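Local coordinates for protein histidine utilization repressor (Pseudomonas syringae pv. tomato, PDB 2PKH) that probably represses the histidine utilization operon by binding its control region until an inducer arrives, the present chain being its C-terminal UTRA domain, at residues 42-47 against 73-78; 60-65 against 126-131; 54-59 against 78-83. All coordinates share one frame; numbering follows the deposited sequence.

Contact 1 of 3, residues 42-47 against 73-78; sequences IVHFEN and LQTPYA
The terminal methyl of Ile42 abuts the Pro76 ring where strand 36-46 of the antiparallel UTRA-domain sheet faces the start of helix 76-83, the helix that lies over this side of the sheet. The tight part is this one apolar touch. Ile42 CD1 comes to 3.6 Å from Pro76 CG and also meets Pro76 CD, so the methyl rests on the outer corner of the pyrrolidine ring. The isoleucine reaches that far because CG1 stands anti to the carbonyl carbon (chi1 -59°) and CD1 continues the chain fully extended. Its other branch, CG2, lies over one face of the His44 ring, offset toward the rim. Both ends of the touch are buried, and Phe71 packs against Ile42 as well as Pro76.

Two residues along, the contact is looser. The imidazole of His44 meets Thr75 obliquely, with His44 NE2 4.4 Å from Thr75 CG2, and a water bridges the wider gap by two weak bonds, one with His44 NE2 and one donated to the carbonyl oxygen of Gln74. His9 of strand 9-20 lies beside the same imidazole, ring to ring. Thr75 is partly exposed, and its side chain lies about 3 Å from a bound ethanediol, probably taken up from the crystallisation liquor, which may nevertheless mark a pocket. Pro76 opens the helix and Thr75 is its N-cap: Thr75 OG1 accepts from Ala78 N at 3.1 Å, with an N-H...O angle of 160°.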
ATOM      1  N   ILE B  42      23.781  11.617  -1.506  1.00 17.72           N
ATOM      2  CA  ILE B  42      23.709  12.024  -0.115  1.00 19.65           C
ATOM      3  C   ILE B  42      23.719  10.790   0.792  1.00 18.81           C
ATOM      4  O   ILE B  42      23.128   9.797   0.424  1.00 19.33           O
ATOM      5  CB  ILE B  42      22.390  12.788   0.179  1.00 18.98           C
ATOM      6  CG1 ILE B  42      22.295  14.050  -0.736  1.00 22.19           C
ATOM      7  CG2 ILE B  42      22.363  13.229   1.677  1.00 22.46           C
ATOM      8  CD1 ILE B  42      21.000  14.886  -0.508  1.00 21.35           C
ATOM      9  N   VAL B  43      24.388  10.849   1.938  1.00 18.13           N
ATOM     10  CA  VAL B  43      24.343   9.710   2.897  1.00 19.32           C
ATOM     11  C   VAL B  43      23.472  10.243   3.995  1.00 19.02           C
ATOM     12  O   VAL B  43      23.734  11.313   4.562  1.00 20.57           O
ATOM     13  CB  VAL B  43      25.687   9.344   3.463  1.00 16.87           C
ATOM     14  CG1 VAL B  43      25.651   8.115   4.479  1.00 15.84           C
ATOM     15  CG2 VAL B  43      26.703   8.974   2.273  1.00 22.99           C
ATOM     16  N   HIS B  44      22.448   9.473   4.288  1.00 20.44           N
ATOM     17  CA  HIS B  44      21.475   9.792   5.334  1.00 19.39           C
ATOM     18  C   HIS B  44      21.821   8.970   6.577  1.00 19.70           C
ATOM     19  O   HIS B  44      22.079   7.758   6.471  1.00 19.95           O
ATOM     20  CB  HIS B  44      20.072   9.408   4.837  1.00 18.63           C
ATOM     21  CG  HIS B  44      19.537  10.323   3.766  1.00 19.95           C
ATOM     22  ND1 HIS B  44      19.672  10.044   2.423  1.00 23.48           N
ATOM     23  CD2 HIS B  44      18.891  11.507   3.834  1.00 18.73           C
ATOM     24  CE1 HIS B  44      19.102  10.997   1.709  1.00 15.78           C
ATOM     25  NE2 HIS B  44      18.648  11.909   2.541  1.00 25.15           N
ATOM     26  N   PHE B  45      21.743   9.622   7.727  1.00 17.88           N
ATOM     27  CA  PHE B  45      22.097   9.025   9.051  1.00 21.13           C
ATOM     28  C   PHE B  45      20.838   9.024   9.923  1.00 24.24           C
ATOM     29  O   PHE B  45      20.048   9.972   9.845  1.00 24.59           O
ATOM     30  CB  PHE B  45      23.154   9.871   9.779  1.00 21.66           C
ATOM     31  CG  PHE B  45      24.504   9.899   9.091  1.00 16.11           C
ATOM     32  CD1 PHE B  45      25.529   9.163   9.575  1.00 19.43           C
ATOM     33  CD2 PHE B  45      24.687  10.626   7.945  1.00 19.99           C
ATOM     34  CE1 PHE B  45      26.836   9.189   8.904  1.00 18.28           C
ATOM     35  CE2 PHE B  45      25.930  10.628   7.261  1.00 20.74           C
ATOM     36  CZ  PHE B  45      26.983   9.903   7.753  1.00 23.50           C
ATOM     37  N   GLU B  46      20.683   8.021  10.777  1.00 25.01           N
ATOM     38  CA  GLU B  46      19.637   8.069  11.768  1.00 29.93           C
ATOM     39  C   GLU B  46      20.379   7.924  13.062  1.00 29.88           C
ATOM     40  O   GLU B  46      21.102   6.955  13.259  1.00 30.28           O
ATOM     41  CB  GLU B  46      18.664   6.927  11.491  1.00 30.51           C
ATOM     42  CG  GLU B  46      17.624   6.613  12.557  1.00 35.10           C
ATOM     43  CD  GLU B  46      17.084   5.179  12.397  1.00 37.16           C
ATOM     44  OE1 GLU B  46      16.186   4.947  11.550  1.00 47.88           O
ATOM     45  OE2 GLU B  46      17.588   4.272  13.091  1.00 46.07           O
ATOM     46  N   ASN B  47      20.299   8.945  13.922  1.00 30.89           N
ATOM     47  CA  ASN B  47      21.118   9.006  15.140  1.00 31.35           C
ATOM     48  C   ASN B  47      22.578   8.726  14.885  1.00 30.36           C
ATOM     49  O   ASN B  47      23.169   7.896  15.580  1.00 29.26           O
ATOM     50  CB  ASN B  47      20.584   8.037  16.229  1.00 32.50           C
ATOM     51  CG  ASN B  47      19.104   8.303  16.584  1.00 38.72           C
ATOM     52  OD1 ASN B  47      18.652   9.466  16.638  1.00 41.75           O
ATOM     53  ND2 ASN B  47      18.338   7.220  16.817  1.00 42.70           N
ATOM     54  N   LEU B  73      18.932  20.754   4.843  1.00 33.88           N
ATOM     55  CA  LEU B  73      17.732  21.338   5.461  1.00 33.82           C
ATOM     56  C   LEU B  73      16.425  20.694   4.982  1.00 33.36           C
ATOM     57  O   LEU B  73      15.378  20.816   5.628  1.00 32.81           O
ATOM     58  CB  LEU B  73      17.697  22.868   5.228  1.00 35.18           C
ATOM     59  CG  LEU B  73      18.870  23.733   5.711  1.00 37.30           C
ATOM     60  CD1 LEU B  73      18.630  25.224   5.402  1.00 39.08           C
ATOM     61  CD2 LEU B  73      19.097  23.553   7.225  1.00 38.02           C
ATOM     62  N   GLN B  74      16.493  19.966   3.865  1.00 31.34           N
ATOM     63  CA  GLN B  74      15.329  19.414   3.222  1.00 30.36           C
ATOM     64  C   GLN B  74      15.807  18.169   2.424  1.00 29.23           C
ATOM     65  O   GLN B  74      16.912  18.166   1.987  1.00 28.77           O
ATOM     66  CB  GLN B  74      14.787  20.505   2.266  1.00 31.13           C
ATOM     67  CG  GLN B  74      13.424  20.242   1.639  1.00 31.81           C
ATOM     68  CD  GLN B  74      12.969  21.417   0.787  1.00 31.97           C
ATOM     69  OE1 GLN B  74      13.787  22.171   0.225  1.00 34.62           O
ATOM     70  NE2 GLN B  74      11.679  21.600   0.714  1.00 30.46           N
ATOM     71  N   THR B  75      15.021  17.099   2.257  1.00 27.54           N
ATOM     72  CA  THR B  75      15.467  16.039   1.342  1.00 25.91           C
ATOM     73  C   THR B  75      15.175  16.488  -0.118  1.00 24.85           C
ATOM     74  O   THR B  75      14.281  17.350  -0.376  1.00 23.67           O
ATOM     75  CB  THR B  75      14.735  14.717   1.544  1.00 26.64           C
ATOM     76  OG1 THR B  75      13.368  14.889   1.178  1.00 27.77           O
ATOM     77  CG2 THR B  75      14.872  14.159   2.993  1.00 25.57           C
ATOM     78  N   PRO B  76      15.948  15.972  -1.086  1.00 23.36           N
ATOM     79  CA  PRO B  76      15.631  16.162  -2.515  1.00 23.33           C
ATOM     80  C   PRO B  76      14.152  15.827  -2.894  1.00 24.10           C
ATOM     81  O   PRO B  76      13.477  16.600  -3.581  1.00 23.79           O
ATOM     82  CB  PRO B  76      16.620  15.241  -3.229  1.00 24.53           C
ATOM     83  CG  PRO B  76      17.834  15.138  -2.247  1.00 22.48           C
ATOM     84  CD  PRO B  76      17.252  15.311  -0.843  1.00 23.27           C
ATOM     85  N   TYR B  77      13.645  14.701  -2.404  1.00 25.58           N
ATOM     86  CA  TYR B  77      12.233  14.363  -2.698  1.00 26.45           C
ATOM     87  C   TYR B  77      11.263  15.419  -2.198  1.00 26.95           C
ATOM     88  O   TYR B  77      10.351  15.761  -2.911  1.00 28.09           O
ATOM     89  CB  TYR B  77      11.880  13.030  -2.123  1.00 24.65           C
ATOM     90  CG  TYR B  77      10.594  12.518  -2.713  1.00 28.13           C
ATOM     91  CD1 TYR B  77      10.573  11.867  -3.953  1.00 32.14           C
ATOM     92  CD2 TYR B  77       9.379  12.725  -2.053  1.00 27.35           C
ATOM     93  CE1 TYR B  77       9.373  11.390  -4.508  1.00 28.48           C
ATOM     94  CE2 TYR B  77       8.178  12.301  -2.613  1.00 30.04           C
ATOM     95  CZ  TYR B  77       8.177  11.621  -3.837  1.00 30.36           C
ATOM     96  OH  TYR B  77       6.970  11.126  -4.377  1.00 26.85           O
ATOM     97  N   ALA B  78      11.466  15.939  -0.987  1.00 26.70           N
ATOM     98  CA  ALA B  78      10.574  16.943  -0.448  1.00 27.33           C
ATOM     99  C   ALA B  78      10.670  18.160  -1.319  1.00 28.36           C
ATOM    100  O   ALA B  78       9.646  18.731  -1.710  1.00 29.66           O
ATOM    101  CB  ALA B  78      10.966  17.300   0.984  1.00 27.69           C
TER
HETATM  102  O   HOH W   1      18.601  15.345   2.521  1.00 24.23           O

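Contact 2 of 3, residues 60-65 against 126-131; sequences AQVAPD and QPVTAA
A methyl group set against an amide is the odd feature here: Val62 CG2 lies 3.4 Å from Gln126 OE1 and equally close to Gln126 CD, with Gln126 NE2 only slightly farther at 3.6 Å. The methyl therefore meets the whole end group of the glutamine by van der Waals packing. The two side chains slide past each other in opposite directions. Gln126 has CG anti to its backbone N (chi1 -174°) and an extended chain beyond, which carries the amide alongside the valine.

The second branch of Val62 does a different job. Val62 CG1 stands 4.0 Å from Val128 CG2 and touches Val128 CG1 at a similar distance, the two valines crossing at about a right angle. Val62 thus straddles two kinds of surface, polar at the exposed Gln126 and apolar at the buried Val128. Val128 belongs to a classic beta bulge, in which it and Thr129 both face Thr121 of strand 113-123.

The segment 60-65 is part of the loop that leaves strand 49-59, and its first residues turn helically without regular helix bonds. Val62 N makes a weak hydrogen bond to Asn59 OD1. Ala63 packs on Leu80 and Val83 of helix 76-83, while Val128 pairs with Asn59 and Thr121, placing strand 126-136 between strands 49-59 and 113-123.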
ATOM      1  N   ALA B  60      16.983  18.302 -15.326  1.00 23.36           N
ATOM      2  CA  ALA B  60      17.301  19.736 -15.246  1.00 25.75           C
ATOM      3  C   ALA B  60      16.170  20.700 -15.710  1.00 27.43           C
ATOM      4  O   ALA B  60      16.055  21.792 -15.171  1.00 27.97           O
ATOM      5  CB  ALA B  60      18.581  19.975 -15.988  1.00 24.88           C
ATOM      6  N   GLN B  61      15.323  20.296 -16.675  1.00 27.78           N
ATOM      7  CA  GLN B  61      14.253  21.194 -17.164  1.00 29.86           C
ATOM      8  C   GLN B  61      13.130  21.346 -16.173  1.00 29.07           C
ATOM      9  O   GLN B  61      12.523  22.390 -16.157  1.00 27.18           O
ATOM     10  CB  GLN B  61      13.624  20.721 -18.482  1.00 29.76           C
ATOM     11  CG  GLN B  61      14.606  20.147 -19.478  1.00 36.70           C
ATOM     12  CD  GLN B  61      15.370  21.197 -20.233  1.00 43.44           C
ATOM     13  OE1 GLN B  61      14.842  21.840 -21.164  1.00 49.07           O
ATOM     14  NE2 GLN B  61      16.640  21.365 -19.877  1.00 44.96           N
ATOM     15  N   VAL B  62      12.880  20.305 -15.349  1.00 26.91           N
ATOM     16  CA  VAL B  62      11.753  20.280 -14.410  1.00 27.50           C
ATOM     17  C   VAL B  62      12.095  21.008 -13.134  1.00 27.60           C
ATOM     18  O   VAL B  62      11.244  21.687 -12.544  1.00 28.93           O
ATOM     19  CB  VAL B  62      11.335  18.797 -14.054  1.00 28.01           C
ATOM     20  CG1 VAL B  62      10.323  18.733 -12.923  1.00 28.35           C
ATOM     21  CG2 VAL B  62      10.749  18.109 -15.239  1.00 31.00           C
ATOM     22  N   ALA B  63      13.351  20.874 -12.691  1.00 27.50           N
ATOM     23  CA  ALA B  63      13.762  21.452 -11.427  1.00 26.30           C
ATOM     24  C   ALA B  63      15.054  22.267 -11.685  1.00 26.18           C
ATOM     25  O   ALA B  63      16.190  21.849 -11.302  1.00 24.82           O
ATOM     26  CB  ALA B  63      13.978  20.355 -10.383  1.00 26.50           C
ATOM     27  N   PRO B  64      14.910  23.390 -12.413  1.00 24.80           N
ATOM     28  CA  PRO B  64      16.110  24.114 -12.800  1.00 24.83           C
ATOM     29  C   PRO B  64      17.008  24.585 -11.669  1.00 24.59           C
ATOM     30  O   PRO B  64      18.213  24.815 -11.893  1.00 24.56           O
ATOM     31  CB  PRO B  64      15.588  25.272 -13.673  1.00 25.20           C
ATOM     32  CG  PRO B  64      14.134  25.226 -13.600  1.00 25.84           C
ATOM     33  CD  PRO B  64      13.674  23.995 -12.950  1.00 23.94           C
ATOM     34  N   ASP B  65      16.458  24.717 -10.463  1.00 25.35           N
ATOM     35  CA  ASP B  65      17.231  25.274  -9.352  1.00 25.95           C
ATOM     36  C   ASP B  65      17.693  24.199  -8.342  1.00 26.25           C
ATOM     37  O   ASP B  65      18.114  24.534  -7.221  1.00 26.77           O
ATOM     38  CB  ASP B  65      16.419  26.351  -8.614  1.00 26.58           C
ATOM     39  CG  ASP B  65      16.094  27.560  -9.516  1.00 28.61           C
ATOM     40  OD1 ASP B  65      16.916  27.890 -10.396  1.00 28.96           O
ATOM     41  OD2 ASP B  65      15.007  28.140  -9.352  1.00 29.99           O
ATOM     42  N   GLN B 126       5.790  13.067 -17.534  1.00 23.28           N
ATOM     43  CA  GLN B 126       7.216  13.428 -17.593  1.00 23.85           C
ATOM     44  C   GLN B 126       7.968  12.812 -16.404  1.00 24.75           C
ATOM     45  O   GLN B 126       7.575  13.036 -15.267  1.00 23.67           O
ATOM     46  CB  GLN B 126       7.375  14.934 -17.514  1.00 24.15           C
ATOM     47  CG  GLN B 126       8.864  15.473 -17.729  1.00 22.48           C
ATOM     48  CD  GLN B 126       8.888  16.962 -17.887  1.00 25.98           C
ATOM     49  OE1 GLN B 126       8.087  17.650 -17.266  1.00 30.03           O
ATOM     50  NE2 GLN B 126       9.828  17.486 -18.652  1.00 23.85           N
ATOM     51  N   PRO B 127       9.068  12.058 -16.658  1.00 26.07           N
ATOM     52  CA  PRO B 127       9.907  11.570 -15.546  1.00 25.59           C
ATOM     53  C   PRO B 127      10.599  12.757 -14.945  1.00 25.91           C
ATOM     54  O   PRO B 127      11.067  13.651 -15.695  1.00 26.75           O
ATOM     55  CB  PRO B 127      10.950  10.693 -16.242  1.00 24.75           C
ATOM     56  CG  PRO B 127      10.310  10.301 -17.528  1.00 26.11           C
ATOM     57  CD  PRO B 127       9.606  11.587 -17.950  1.00 26.40           C
ATOM     58  N   VAL B 128      10.583  12.839 -13.629  1.00 23.64           N
ATOM     59  CA  VAL B 128      11.180  13.957 -12.964  1.00 23.47           C
ATOM     60  C   VAL B 128      12.543  13.542 -12.425  1.00 23.89           C
ATOM     61  O   VAL B 128      13.527  14.324 -12.475  1.00 20.91           O
ATOM     62  CB  VAL B 128      10.297  14.415 -11.763  1.00 25.29           C
ATOM     63  CG1 VAL B 128      11.067  15.391 -10.833  1.00 26.85           C
ATOM     64  CG2 VAL B 128       8.945  15.070 -12.222  1.00 23.62           C
ATOM     65  N   THR B 129      12.578  12.334 -11.855  1.00 21.41           N
ATOM     66  CA  THR B 129      13.747  11.924 -11.111  1.00 20.76           C
ATOM     67  C   THR B 129      13.861  10.376 -11.053  1.00 21.22           C
ATOM     68  O   THR B 129      12.858   9.675 -11.179  1.00 19.89           O
ATOM     69  CB  THR B 129      13.716  12.561  -9.674  1.00 22.37           C
ATOM     70  OG1 THR B 129      14.909  12.202  -8.980  1.00 23.03           O
ATOM     71  CG2 THR B 129      12.444  12.066  -8.866  1.00 20.24           C
ATOM     72  N   ALA B 130      15.078   9.854 -10.932  1.00 20.76           N
ATOM     73  CA  ALA B 130      15.308   8.430 -10.742  1.00 20.00           C
ATOM     74  C   ALA B 130      16.361   8.316  -9.660  1.00 20.71           C
ATOM     75  O   ALA B 130      17.319   9.126  -9.638  1.00 19.47           O
ATOM     76  CB  ALA B 130      15.805   7.801 -12.049  1.00 20.72           C
ATOM     77  N   ALA B 131      16.205   7.358  -8.732  1.00 20.42           N
ATOM     78  CA  ALA B 131      17.136   7.270  -7.584  1.00 19.33           C
ATOM     79  C   ALA B 131      17.525   5.820  -7.347  1.00 20.59           C
ATOM     80  O   ALA B 131      16.717   4.917  -7.550  1.00 21.27           O
ATOM     81  CB  ALA B 131      16.517   7.874  -6.286  1.00 20.05           C
TER

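Contact 3 of 3, residues 54-59 against 78-83; sequences EDRFVN and AYLSQV
Leu80 meets Val58 across the gap between helix 76-83 and strand 49-59, a helix packed on an antiparallel sheet in the core of the UTRA domain. Along the helix, Ala78 comes first, its amide held by the cap at Thr75. Tyr79 follows, its ring turned to Val83.

Leu80 then carries the contact. CG stands anti to the carbonyl carbon (chi1 -71°), and the fork of methyls meets the fork of Val58 tip to tip: Leu80 CD2 lies 3.8 Å from Val58 CG1, and Leu80 CD1 lies 4.0 Å from Val58 CG2. Leu80 CD1 also comes to 4.2 Å from Arg56 CD, so the leucine touches the aliphatic part of the arginine. The guanidinium is held by Glu54 OE1, which takes a salt-bridging bond from Arg56 NE at 2.7 Å. That oxygen lies in the guanidinium plane, yet the arginine approaches from above the carboxylate plane; a weak bond from NH2 joins it.

Next, Ser81 OG donates to Ala78 O at 2.9 Å. Gln82 OE1 bonds Gln74 NE2, and Val83 lays CG2 over one face of the Tyr79 ring, displaced toward the rim.

Arg56 NH1 bonds to Thr129 OG1, a further anchor for this buried cation. Strand 49-59 runs between strands 36-46 and 126-136, pairing with Ser40 and Phe38 on one and Ala130 on the other, while Leu80 also packs on Thr129.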
ATOM      1  N   GLU B  54      21.594   7.777  -1.003  1.00 17.65           N
ATOM      2  CA  GLU B  54      20.522   8.065  -1.995  1.00 21.58           C
ATOM      3  C   GLU B  54      21.280   8.670  -3.190  1.00 21.39           C
ATOM      4  O   GLU B  54      21.836   9.754  -3.032  1.00 20.78           O
ATOM      5  CB  GLU B  54      19.614   9.169  -1.438  1.00 20.13           C
ATOM      6  CG  GLU B  54      18.644   9.826  -2.442  1.00 22.66           C
ATOM      7  CD  GLU B  54      17.999  11.157  -1.912  1.00 26.84           C
ATOM      8  OE1 GLU B  54      16.853  11.529  -2.314  1.00 31.80           O
ATOM      9  OE2 GLU B  54      18.636  11.811  -1.080  1.00 32.14           O
ATOM     10  N   ASP B  55      21.331   7.966  -4.326  1.00 22.48           N
ATOM     11  CA  ASP B  55      22.026   8.432  -5.538  1.00 21.88           C
ATOM     12  C   ASP B  55      20.922   8.800  -6.490  1.00 20.73           C
ATOM     13  O   ASP B  55      20.189   7.905  -6.913  1.00 20.51           O
ATOM     14  CB  ASP B  55      22.789   7.263  -6.156  1.00 23.12           C
ATOM     15  CG  ASP B  55      23.934   7.753  -7.063  1.00 26.10           C
ATOM     16  OD1 ASP B  55      24.163   9.007  -7.081  1.00 26.36           O
ATOM     17  OD2 ASP B  55      24.544   6.901  -7.775  1.00 25.45           O
ATOM     18  N   ARG B  56      20.732  10.101  -6.731  1.00 18.33           N
ATOM     19  CA  ARG B  56      19.511  10.631  -7.343  1.00 18.88           C
ATOM     20  C   ARG B  56      19.828  11.449  -8.555  1.00 17.87           C
ATOM     21  O   ARG B  56      20.727  12.289  -8.506  1.00 19.18           O
ATOM     22  CB  ARG B  56      18.732  11.539  -6.325  1.00 17.87           C
ATOM     23  CG  ARG B  56      17.458  12.206  -6.940  1.00 17.95           C
ATOM     24  CD  ARG B  56      16.506  12.802  -5.881  1.00 22.86           C
ATOM     25  NE  ARG B  56      15.987  11.836  -4.887  1.00 22.54           N
ATOM     26  CZ  ARG B  56      14.941  11.031  -5.058  1.00 27.23           C
ATOM     27  NH1 ARG B  56      14.288  10.987  -6.223  1.00 21.26           N
ATOM     28  NH2 ARG B  56      14.597  10.204  -4.065  1.00 26.56           N
ATOM     29  N   PHE B  57      19.075  11.251  -9.606  1.00 18.46           N
ATOM     30  CA  PHE B  57      19.237  12.057 -10.821  1.00 19.24           C
ATOM     31  C   PHE B  57      17.926  12.758 -11.175  1.00 20.36           C
ATOM     32  O   PHE B  57      16.844  12.168 -10.971  1.00 19.84           O
ATOM     33  CB  PHE B  57      19.667  11.122 -11.966  1.00 18.66           C
ATOM     34  CG  PHE B  57      20.919  10.327 -11.644  1.00 19.83           C
ATOM     35  CD1 PHE B  57      22.170  10.710 -12.140  1.00 19.15           C
ATOM     36  CD2 PHE B  57      20.834   9.196 -10.778  1.00 21.80           C
ATOM     37  CE1 PHE B  57      23.315   9.975 -11.782  1.00 19.29           C
ATOM     38  CE2 PHE B  57      21.965   8.482 -10.428  1.00 19.90           C
ATOM     39  CZ  PHE B  57      23.220   8.917 -10.899  1.00 20.33           C
ATOM     40  N   VAL B  58      18.032  13.984 -11.747  1.00 20.51           N
ATOM     41  CA  VAL B  58      16.907  14.922 -11.848  1.00 21.60           C
ATOM     42  C   VAL B  58      16.986  15.625 -13.176  1.00 21.05           C
ATOM     43  O   VAL B  58      18.043  16.076 -13.633  1.00 19.04           O
ATOM     44  CB  VAL B  58      16.875  15.992 -10.684  1.00 20.50           C
ATOM     45  CG1 VAL B  58      15.717  16.940 -10.850  1.00 22.70           C
ATOM     46  CG2 VAL B  58      16.916  15.331  -9.241  1.00 20.99           C
ATOM     47  N   ASN B  59      15.842  15.660 -13.816  1.00 21.69           N
ATOM     48  CA  ASN B  59      15.718  16.300 -15.077  1.00 23.46           C
ATOM     49  C   ASN B  59      15.891  17.784 -14.818  1.00 21.58           C
ATOM     50  O   ASN B  59      15.084  18.395 -14.091  1.00 20.89           O
ATOM     51  CB  ASN B  59      14.323  16.074 -15.672  1.00 25.33           C
ATOM     52  CG  ASN B  59      14.071  17.031 -16.806  1.00 32.34           C
ATOM     53  OD1 ASN B  59      13.297  17.955 -16.646  1.00 40.40           O
ATOM     54  ND2 ASN B  59      14.852  16.913 -17.894  1.00 38.17           N
ATOM     55  N   ALA B  78      11.466  15.939  -0.987  1.00 26.70           N
ATOM     56  CA  ALA B  78      10.574  16.943  -0.448  1.00 27.33           C
ATOM     57  C   ALA B  78      10.670  18.160  -1.319  1.00 28.36           C
ATOM     58  O   ALA B  78       9.646  18.731  -1.710  1.00 29.66           O
ATOM     59  CB  ALA B  78      10.966  17.300   0.984  1.00 27.69           C
ATOM     60  N   TYR B  79      11.901  18.615  -1.598  1.00 26.87           N
ATOM     61  CA  TYR B  79      12.092  19.738  -2.499  1.00 26.19           C
ATOM     62  C   TYR B  79      11.352  19.550  -3.845  1.00 26.37           C
ATOM     63  O   TYR B  79      10.515  20.374  -4.253  1.00 27.05           O
ATOM     64  CB  TYR B  79      13.567  19.982  -2.760  1.00 24.18           C
ATOM     65  CG  TYR B  79      13.789  21.015  -3.817  1.00 24.10           C
ATOM     66  CD1 TYR B  79      13.544  22.353  -3.546  1.00 22.09           C
ATOM     67  CD2 TYR B  79      14.263  20.656  -5.088  1.00 20.94           C
ATOM     68  CE1 TYR B  79      13.717  23.344  -4.527  1.00 25.95           C
ATOM     69  CE2 TYR B  79      14.457  21.621  -6.090  1.00 21.20           C
ATOM     70  CZ  TYR B  79      14.189  22.978  -5.779  1.00 25.95           C
ATOM     71  OH  TYR B  79      14.405  23.951  -6.708  1.00 26.90           O
ATOM     72  N   LEU B  80      11.646  18.441  -4.505  1.00 25.39           N
ATOM     73  CA  LEU B  80      11.056  18.132  -5.795  1.00 26.01           C
ATOM     74  C   LEU B  80       9.519  18.086  -5.757  1.00 27.00           C
ATOM     75  O   LEU B  80       8.844  18.586  -6.654  1.00 27.08           O
ATOM     76  CB  LEU B  80      11.636  16.813  -6.350  1.00 25.81           C
ATOM     77  CG  LEU B  80      13.104  16.781  -6.854  1.00 22.41           C
ATOM     78  CD1 LEU B  80      13.411  15.339  -7.232  1.00 19.29           C
ATOM     79  CD2 LEU B  80      13.308  17.729  -8.021  1.00 22.68           C
ATOM     80  N   SER B  81       8.960  17.526  -4.706  1.00 28.16           N
ATOM     81  CA  SER B  81       7.503  17.503  -4.631  1.00 31.61           C
ATOM     82  C   SER B  81       6.879  18.904  -4.441  1.00 31.84           C
ATOM     83  O   SER B  81       5.649  19.072  -4.605  1.00 31.74           O
ATOM     84  CB  SER B  81       7.048  16.503  -3.549  1.00 31.57           C
ATOM     85  OG  SER B  81       7.293  17.069  -2.283  1.00 37.04           O
ATOM     86  N   GLN B  82       7.719  19.903  -4.146  1.00 33.18           N
ATOM     87  CA  GLN B  82       7.321  21.325  -4.097  1.00 34.92           C
ATOM     88  C   GLN B  82       7.383  21.930  -5.467  1.00 34.39           C
ATOM     89  O   GLN B  82       6.676  22.864  -5.774  1.00 35.87           O
ATOM     90  CB  GLN B  82       8.341  22.140  -3.325  1.00 36.71           C
ATOM     91  CG  GLN B  82       8.226  22.251  -1.845  1.00 40.69           C
ATOM     92  CD  GLN B  82       9.226  23.298  -1.341  1.00 46.34           C
ATOM     93  OE1 GLN B  82       9.652  23.263  -0.194  1.00 51.29           O
ATOM     94  NE2 GLN B  82       9.610  24.232  -2.220  1.00 47.85           N
ATOM     95  N   VAL B  83       8.330  21.469  -6.258  1.00 33.04           N
ATOM     96  CA  VAL B  83       8.636  22.051  -7.546  1.00 32.50           C
ATOM     97  C   VAL B  83       7.618  21.601  -8.574  1.00 31.55           C
ATOM     98  O   VAL B  83       7.268  22.342  -9.471  1.00 31.52           O
ATOM     99  CB  VAL B  83      10.052  21.604  -7.990  1.00 32.16           C
ATOM    100  CG1 VAL B  83      10.181  21.671  -9.509  1.00 35.61           C
ATOM    101  CG2 VAL B  83      11.076  22.465  -7.340  1.00 33.25           C
TER

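Overall arrangement
All three contacts are set against one antiparallel sheet. Contacts 1 and 3 are buried and share helix 76-83: contact 1 holds its N-terminal end against strand 36-46, contact 3 its next turn against the neighbouring strand 49-59. Pro76 packs on Arg56 between them. Contact 2 is only partly buried and brings a loop, instead of the helix, to strand 126-136; its centre lies about 7 Å from that of contact 3, and a probable hydrogen bond between Ala130 O and Phe57 N joins the two. The chemistry follows place: methyls beside a buried salt bridge in contact 3, apolar touch plus water and helix cap in contact 1, a methyl against the amide of an exposed glutamine in contact 2.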